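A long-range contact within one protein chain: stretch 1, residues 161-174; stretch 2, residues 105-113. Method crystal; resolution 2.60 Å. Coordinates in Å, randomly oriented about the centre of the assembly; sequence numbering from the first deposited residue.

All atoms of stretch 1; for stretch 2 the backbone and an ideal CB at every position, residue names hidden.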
# COMPACT_ATOMS: atom_id res chain seq x y z
N GLN A 161 4.63 8.64 4.77
CA GLN A 161 3.25 8.88 5.11
C GLN A 161 2.45 7.62 4.91
O GLN A 161 1.66 7.23 5.77
CB GLN A 161 2.66 10.00 4.25
CG GLN A 161 3.10 11.41 4.60
CD GLN A 161 2.54 12.45 3.60
OE1 GLN A 161 1.67 12.14 2.76
NE2 GLN A 161 3.04 13.70 3.69
N ALA A 162 2.64 7.00 3.75
CA ALA A 162 2.00 5.73 3.39
C ALA A 162 2.31 4.67 4.42
O ALA A 162 1.43 3.89 4.81
CB ALA A 162 2.49 5.27 2.03
N LEU A 163 3.58 4.65 4.84
CA LEU A 163 4.05 3.69 5.83
C LEU A 163 3.43 3.93 7.19
O LEU A 163 2.97 2.98 7.83
CB LEU A 163 5.55 3.72 5.93
CG LEU A 163 6.27 2.91 4.85
CD1 LEU A 163 7.77 3.25 4.91
CD2 LEU A 163 6.01 1.40 5.01
N ARG A 164 3.35 5.20 7.60
CA ARG A 164 2.72 5.47 8.85
C ARG A 164 1.22 5.28 8.79
O ARG A 164 0.59 4.94 9.79
CB ARG A 164 3.15 6.81 9.42
CG ARG A 164 2.70 8.02 8.65
CD ARG A 164 3.03 9.26 9.46
NE ARG A 164 4.45 9.48 9.58
CZ ARG A 164 5.18 10.21 8.75
NH1 ARG A 164 4.63 10.81 7.71
NH2 ARG A 164 6.48 10.37 8.99
N GLY A 165 0.66 5.43 7.59
CA GLY A 165 -0.72 5.03 7.36
C GLY A 165 -0.97 3.59 7.83
O GLY A 165 -1.75 3.37 8.77
N VAL A 166 -0.30 2.62 7.19
CA VAL A 166 -0.52 1.21 7.47
C VAL A 166 -0.20 0.88 8.91
O VAL A 166 -0.97 0.21 9.56
CB VAL A 166 0.32 0.27 6.56
CG1 VAL A 166 0.19 -1.17 6.98
CG2 VAL A 166 -0.16 0.37 5.15
N LEU A 167 0.94 1.38 9.40
CA LEU A 167 1.38 1.14 10.77
C LEU A 167 0.48 1.70 11.86
O LEU A 167 0.37 1.10 12.91
CB LEU A 167 2.79 1.65 10.96
CG LEU A 167 3.91 0.83 10.30
CD1 LEU A 167 5.12 1.69 10.10
CD2 LEU A 167 4.28 -0.42 11.10
N GLU A 168 -0.16 2.84 11.62
CA GLU A 168 -1.07 3.39 12.61
C GLU A 168 -2.39 2.64 12.60
O GLU A 168 -3.08 2.58 13.63
CB GLU A 168 -1.28 4.89 12.38
CG GLU A 168 -0.07 5.75 12.69
CD GLU A 168 -0.24 7.24 12.33
OE1 GLU A 168 -1.30 7.67 11.75
OE2 GLU A 168 0.74 8.01 12.62
N SER A 169 -2.74 2.08 11.44
CA SER A 169 -3.92 1.26 11.31
C SER A 169 -3.72 -0.09 12.00
O SER A 169 -4.58 -0.53 12.76
CB SER A 169 -4.27 1.02 9.84
OG SER A 169 -4.58 2.18 9.18
N VAL A 170 -2.58 -0.72 11.72
CA VAL A 170 -2.11 -1.94 12.39
C VAL A 170 -2.12 -1.75 13.90
O VAL A 170 -2.65 -2.58 14.65
CB VAL A 170 -0.70 -2.37 11.92
CG1 VAL A 170 -0.20 -3.57 12.76
CG2 VAL A 170 -0.68 -2.73 10.44
N LYS A 171 -1.55 -0.63 14.34
CA LYS A 171 -1.52 -0.29 15.76
C LYS A 171 -2.94 -0.16 16.31
O LYS A 171 -3.18 -0.61 17.43
CB LYS A 171 -0.74 1.00 15.97
CG LYS A 171 -0.39 1.28 17.42
CD LYS A 171 0.76 2.28 17.49
CE LYS A 171 1.91 1.88 16.56
NZ LYS A 171 2.91 2.97 16.58
N HIS A 172 -3.86 0.40 15.51
CA HIS A 172 -5.24 0.55 15.95
C HIS A 172 -5.92 -0.79 16.15
O HIS A 172 -6.62 -0.96 17.14
CB HIS A 172 -6.08 1.43 15.00
CG HIS A 172 -7.52 1.59 15.44
ND1 HIS A 172 -7.91 2.52 16.38
CD2 HIS A 172 -8.64 0.92 15.09
CE1 HIS A 172 -9.21 2.40 16.60
NE2 HIS A 172 -9.68 1.44 15.83
N ASN A 173 -5.71 -1.74 15.23
CA ASN A 173 -6.35 -3.07 15.33
C ASN A 173 -6.02 -3.86 16.60
O ASN A 173 -6.80 -4.74 17.00
CB ASN A 173 -6.02 -3.91 14.09
CG ASN A 173 -6.74 -3.44 12.85
OD1 ASN A 173 -7.59 -2.55 12.89
ND2 ASN A 173 -6.45 -4.09 11.73
N LEU A 174 -4.90 -3.54 17.23
CA LEU A 174 -4.44 -4.27 18.44
C LEU A 174 -5.04 -3.68 19.72
O LEU A 174 -4.33 -3.20 20.61
CB LEU A 174 -2.91 -4.30 18.51
CG LEU A 174 -2.16 -4.56 17.20
CD1 LEU A 174 -0.66 -4.64 17.44
CD2 LEU A 174 -2.63 -5.82 16.49
N UNK A 105 -12.60 -6.45 7.16
CA UNK A 105 -12.98 -5.08 7.50
C UNK A 105 -11.83 -4.32 8.14
O UNK A 105 -11.69 -3.11 7.95
CB UNK A 105 -14.19 -5.08 8.44
N UNK A 106 -11.01 -5.04 8.90
CA UNK A 106 -9.89 -4.41 9.57
C UNK A 106 -8.58 -4.62 8.91
O UNK A 106 -7.56 -4.36 9.53
CB UNK A 106 -9.80 -4.91 11.01
N UNK A 107 -8.58 -5.11 7.66
CA UNK A 107 -7.33 -5.38 6.99
C UNK A 107 -6.69 -4.08 6.48
O UNK A 107 -7.20 -3.47 5.56
CB UNK A 107 -7.55 -6.36 5.84
N UNK A 108 -5.54 -3.72 7.05
CA UNK A 108 -4.93 -2.40 6.85
C UNK A 108 -4.48 -2.17 5.42
O UNK A 108 -3.33 -2.47 5.04
CB UNK A 108 -3.73 -2.23 7.79
N UNK A 109 -5.39 -1.65 4.62
CA UNK A 109 -5.04 -1.25 3.26
C UNK A 109 -4.47 0.18 3.30
O UNK A 109 -4.68 0.89 4.26
CB UNK A 109 -6.26 -1.33 2.33
N UNK A 110 -3.73 0.57 2.26
CA UNK A 110 -3.41 1.97 1.96
C UNK A 110 -3.22 2.04 0.46
O UNK A 110 -2.51 1.18 -0.13
CB UNK A 110 -2.17 2.46 2.71
N UNK A 111 -3.87 3.02 -0.16
CA UNK A 111 -3.80 3.17 -1.59
C UNK A 111 -2.74 4.17 -1.95
O UNK A 111 -2.79 5.29 -1.49
CB UNK A 111 -5.15 3.59 -2.16
N UNK A 112 -1.85 3.78 -2.86
CA UNK A 112 -0.81 4.65 -3.27
C UNK A 112 -0.89 5.00 -4.72
O UNK A 112 -0.70 4.15 -5.55
CB UNK A 112 0.55 4.02 -2.95
N UNK A 113 -1.11 6.29 -5.03
CA UNK A 113 -0.99 6.72 -6.39
C UNK A 113 0.42 7.22 -6.67
O UNK A 113 0.86 8.24 -6.11
CB UNK A 113 -2.02 7.81 -6.70

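Stretch 1 is a helix that runs nearly antiparallel to the strand of stretch 2, at 167°, with the axes 8.0 Å apart at their closest. That is close packing, and along the side that meets stretch 2, A162, G165 and S169 are small, and V166 adds a compact branched side chain.

Position 105 lies beyond the reach of stretch 1, which sets no preference there; it is A105.

At 106 the CB points toward stretch 1, 3.5 Å from N173 ND2. The firmer demand falls on the backbone, since the carbonyl oxygen faces that amide and any residue supplies one. With phi/psi of -101/13 and open space past the CB, a polar side chain such as Asn, Asp or Ser would suit, among others. The residue is N106. Its O accepts a very short hydrogen bond from N173 ND2, 2.5 Å, so the fixing contact is side chain to main chain.

Position 107 turns its CB away, and the helix says nothing about it; it is L107.

Position 108 is the most tightly specified. The CA of 108 lies 5.7 Å from V166 CA, and its CB points toward the helix, 3.9 Å from S169 CB and 4.1 Å from V170 CG2. A compact apolar group fits: Ala, Val or Pro, the last allowed by a phi of -66°. The residue is P108, which has the largest covered area of the contact. The ring lies against both valines: P108 CB is 4.2 Å from V166 CG1, and P108 CG is 3.8 Å from V170 CG2. S169 CB lies 4.1 Å from P108 CB, while the S169 hydroxyl is used within the helix, OG donating to G165 O at 3.1 Å.

Position 109 opens the strand with its CB pointing away, so stretch 1 leaves its identity free; it is F109.

At 110 the CB returns toward the helix, 3.8 Å from V166 CG2, near the bare backbone of G165. A small or beta-branched residue such as Ser, Thr or Val suits this space and the extended backbone. It is T110. T110 OG1 donates to F109 O, 2.8 Å, satisfying the hydroxyl within its own strand while it packs 3.3 Å from V166 CG2. The methyl T110 CG2 sits 4.1 Å from A162 O.

Position 111 is out of reach of stretch 1; it is L111.

At 112 the CB points toward the helix but stays 5.5 Å from A162 CB, a gap that a longer apolar chain, Ile, Leu or Met, could cross. I112 does so, placing CD1 3.8 Å from A162 CB.

Position 113 is again out of reach; it is L113.

Stretch 2 (105-113) ANLPFTLIL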
# COMPACT_ATOMS: atom_id res chain seq x y z
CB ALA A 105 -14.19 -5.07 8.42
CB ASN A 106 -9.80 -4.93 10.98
CG ASN A 106 -10.95 -4.49 11.80
OD1 ASN A 106 -11.19 -3.29 11.97
ND2 ASN A 106 -11.70 -5.46 12.31
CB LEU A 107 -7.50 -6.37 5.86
CG LEU A 107 -6.14 -6.77 5.31
CD1 LEU A 107 -5.64 -7.85 6.23
CD2 LEU A 107 -6.10 -7.13 3.82
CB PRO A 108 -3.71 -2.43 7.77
CG PRO A 108 -3.98 -3.53 8.74
CD PRO A 108 -4.75 -4.56 7.96
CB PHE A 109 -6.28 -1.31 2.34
CG PHE A 109 -6.71 -2.68 1.92
CD1 PHE A 109 -5.97 -3.44 0.98
CD2 PHE A 109 -7.91 -3.22 2.39
CE1 PHE A 109 -6.42 -4.69 0.55
CE2 PHE A 109 -8.36 -4.49 1.97
CZ PHE A 109 -7.62 -5.22 1.05
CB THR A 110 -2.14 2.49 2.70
OG1 THR A 110 -2.39 2.50 4.10
CG2 THR A 110 -1.76 3.97 2.24
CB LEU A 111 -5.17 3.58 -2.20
CG LEU A 111 -6.31 2.58 -2.02
CD1 LEU A 111 -7.62 3.20 -2.52
CD2 LEU A 111 -6.05 1.25 -2.72
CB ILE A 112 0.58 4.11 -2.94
CG1 ILE A 112 0.74 4.02 -1.41
CG2 ILE A 112 1.66 5.02 -3.50
CD1 ILE A 112 1.88 3.11 -1.01
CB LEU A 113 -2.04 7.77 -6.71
CG LEU A 113 -1.93 8.52 -8.03
CD1 LEU A 113 -2.04 7.62 -9.26
CD2 LEU A 113 -3.02 9.59 -8.07
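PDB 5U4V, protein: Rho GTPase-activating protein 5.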